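Local coordinates for high affinity transport system protein p37 (Mycoplasma hyorhinis, PDB 3EKI), which binds thiamine diphosphate outside the cell membrane as the lipoprotein component of a high-affinity transport system, probably one that imports this cofactor, at residues Ala212-Arg216 / Asn339-Tyr343. Numbering follows the deposited sequence.
Sequences ANFYR and NPIPY. With TPP (thiamine diphosphate), chain B.
Y215 offers a face of its ring to the edge of Y343, an offset edge-to-face pair with centroids 5.6 Å apart and planes at 87°. After a turn at N213 (-92/39), F214-R216 runs extended and roughly antiparallel to extended N339-P342 (end-to-end directions of 213-216 and 339-343 131° apart), around a single hydrogen-bonded bridge, Y215 with I341: Y215 N donates to I341 O at 2.9 Å, I341 N to Y215 O at 3.0 Å. P340 and P342 lack an amide hydrogen at no cost, since I341 between them donates. F214 CA shares acceptor I341 O in a 3.0 Å CA-H...O contact. With chi1 p, I341 brings CG1 to 3.5 Å from Y215 CE1. P340 CB lies over one face of the R216 guanidinium, which salt-bridges D155 and donates to K160 O. Tyrosine suits Y215: its face meets TPP C6, as Y343's does, and chi1 p sends OH to TPP O1B, a 2.6 Å hydrogen bond. Both loops link the two sheets, pairing as the interlobe hinge typical of the periplasmic-binding-protein fold, at the thiamine diphosphate cleft.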
loop_
_atom_site.group_PDB
_atom_site.type_symbol
_atom_site.label_atom_id
_atom_site.label_comp_id
_atom_site.label_asym_id
_atom_site.label_seq_id
_atom_site.Cartn_x
_atom_site.Cartn_y
_atom_site.Cartn_z
ATOM N N ALA A 212 11.007 5.011 -2.932
ATOM C CA ALA A 212 10.022 5.794 -2.221
ATOM C C ALA A 212 9.693 5.113 -0.890
ATOM O O ALA A 212 9.260 3.968 -0.859
ATOM C CB ALA A 212 8.785 5.955 -3.073
ATOM N N ASN A 213 9.901 5.860 0.184
ATOM C CA ASN A 213 9.517 5.468 1.525
ATOM C C ASN A 213 8.119 5.967 1.885
ATOM O O ASN A 213 7.828 6.378 3.003
ATOM C CB ASN A 213 10.565 5.969 2.509
ATOM C CG ASN A 213 10.644 7.479 2.545
ATOM O OD1 ASN A 213 10.229 8.152 1.593
ATOM N ND2 ASN A 213 11.191 7.949 3.645
ATOM N N PHE A 214 7.258 5.882 0.863
ATOM C CA PHE A 214 5.887 6.340 1.027
ATOM C C PHE A 214 4.999 5.796 -0.085
ATOM O O PHE A 214 5.493 5.312 -1.113
ATOM C CB PHE A 214 5.869 7.868 0.997
ATOM C CG PHE A 214 6.259 8.429 -0.369
ATOM C CD1 PHE A 214 5.356 8.761 -1.370
ATOM C CD2 PHE A 214 7.601 8.623 -0.660
ATOM C CE1 PHE A 214 5.769 9.208 -2.609
ATOM C CE2 PHE A 214 8.033 9.085 -1.877
ATOM C CZ PHE A 214 7.116 9.388 -2.846
ATOM N N TYR A 215 3.692 5.959 0.043
ATOM C CA TYR A 215 2.739 5.784 -1.042
ATOM C C TYR A 215 1.602 6.771 -0.753
ATOM O O TYR A 215 1.528 7.414 0.303
ATOM C CB TYR A 215 2.234 4.360 -1.239
ATOM C CG TYR A 215 1.247 3.879 -0.198
ATOM C CD1 TYR A 215 1.568 3.876 1.158
ATOM C CD2 TYR A 215 -0.008 3.423 -0.551
ATOM C CE1 TYR A 215 0.677 3.435 2.114
ATOM C CE2 TYR A 215 -0.917 2.991 0.382
ATOM C CZ TYR A 215 -0.574 2.994 1.715
ATOM O OH TYR A 215 -1.490 2.571 2.641
ATOM N N ARG A 216 0.718 6.893 -1.725
ATOM C CA ARG A 216 -0.446 7.758 -1.631
ATOM C C ARG A 216 -1.708 7.037 -2.088
ATOM O O ARG A 216 -1.662 5.980 -2.722
ATOM C CB ARG A 216 -0.298 8.990 -2.532
ATOM C CG ARG A 216 0.968 9.792 -2.340
ATOM C CD ARG A 216 0.984 10.921 -3.378
ATOM N NE ARG A 216 2.306 11.503 -3.401
ATOM C CZ ARG A 216 2.770 12.515 -2.696
ATOM N NH1 ARG A 216 1.975 13.140 -1.828
ATOM N NH2 ARG A 216 4.036 12.880 -2.884
ATOM N N ASN A 339 -2.018 13.030 0.307
ATOM C CA ASN A 339 -0.807 13.211 1.079
ATOM C C ASN A 339 -0.174 11.825 1.267
ATOM O O ASN A 339 -0.865 10.823 1.136
ATOM C CB ASN A 339 -1.095 13.874 2.414
ATOM C CG ASN A 339 -1.674 15.270 2.324
ATOM O OD1 ASN A 339 -1.381 16.004 1.390
ATOM N ND2 ASN A 339 -2.489 15.615 3.315
ATOM N N PRO A 340 1.132 11.823 1.502
ATOM C CA PRO A 340 1.860 10.547 1.574
ATOM C C PRO A 340 2.014 9.954 2.966
ATOM O O PRO A 340 2.153 10.697 3.940
ATOM C CB PRO A 340 3.217 11.019 1.072
ATOM C CG PRO A 340 3.376 12.379 1.670
ATOM C CD PRO A 340 1.993 12.986 1.665
ATOM N N ILE A 341 2.001 8.610 3.006
ATOM C CA ILE A 341 2.270 7.928 4.294
ATOM C C ILE A 341 3.268 6.810 4.068
ATOM O O ILE A 341 3.531 6.428 2.926
ATOM C CB ILE A 341 0.987 7.373 4.922
ATOM C CG1 ILE A 341 0.291 6.289 4.111
ATOM C CG2 ILE A 341 0.040 8.532 5.237
ATOM C CD1 ILE A 341 -0.872 5.612 4.811
ATOM N N PRO A 342 3.900 6.259 5.098
ATOM C CA PRO A 342 4.952 5.267 4.840
ATOM C C PRO A 342 4.464 3.957 4.242
ATOM O O PRO A 342 3.330 3.568 4.442
ATOM C CB PRO A 342 5.493 4.985 6.252
ATOM C CG PRO A 342 5.164 6.250 7.006
ATOM C CD PRO A 342 3.745 6.567 6.531
ATOM N N TYR A 343 5.360 3.300 3.502
ATOM C CA TYR A 343 5.055 1.957 3.023
ATOM C C TYR A 343 4.996 1.006 4.220
ATOM O O TYR A 343 5.074 1.444 5.369
ATOM C CB TYR A 343 6.062 1.489 1.968
ATOM C CG TYR A 343 5.441 0.837 0.764
ATOM C CD1 TYR A 343 5.671 -0.468 0.393
ATOM C CD2 TYR A 343 4.559 1.558 -0.049
ATOM C CE1 TYR A 343 5.074 -1.039 -0.722
ATOM C CE2 TYR A 343 3.972 1.004 -1.158
ATOM C CZ TYR A 343 4.225 -0.300 -1.507
ATOM O OH TYR A 343 3.626 -0.858 -2.623
HETATM N "N1'" TPP B . 2.991 -3.312 -5.985
HETATM C "C2'" TPP B . 2.778 -4.630 -6.222
HETATM C CM2 TPP B . 3.730 -5.369 -7.168
HETATM N "N3'" TPP B . 1.762 -5.279 -5.628
HETATM C "C4'" TPP B . 1.001 -4.626 -4.709
HETATM N "N4'" TPP B . 0.053 -5.314 -4.068
HETATM C "C5'" TPP B . 1.165 -3.250 -4.493
HETATM C "C6'" TPP B . 2.196 -2.617 -5.176
HETATM C "C7'" TPP B . 0.304 -2.396 -3.550
HETATM N N3 TPP B . 0.761 -2.318 -2.151
HETATM C C2 TPP B . 1.417 -3.283 -1.506
HETATM S S1 TPP B . 1.784 -2.749 0.118
HETATM C C5 TPP B . 0.989 -1.214 -0.134
HETATM C C4 TPP B . 0.409 -1.241 -1.388
HETATM C CM4 TPP B . -0.188 0.028 -2.034
HETATM C C6 TPP B . 0.817 -0.142 0.948
HETATM C C7 TPP B . -0.277 -0.549 1.939
HETATM O O7 TPP B . -1.540 -0.609 1.244
HETATM P PA TPP B . -2.801 -1.455 1.717
HETATM O O1A TPP B . -3.766 -1.523 0.593
HETATM O O2A TPP B . -2.365 -2.787 2.256
HETATM O O3A TPP B . -3.404 -0.738 2.986
HETATM P PB TPP B . -4.487 0.448 2.990
HETATM O O1B TPP B . -3.923 1.659 2.312
HETATM O O2B TPP B . -4.749 0.699 4.529
HETATM O O3B TPP B . -5.852 -0.068 2.366
#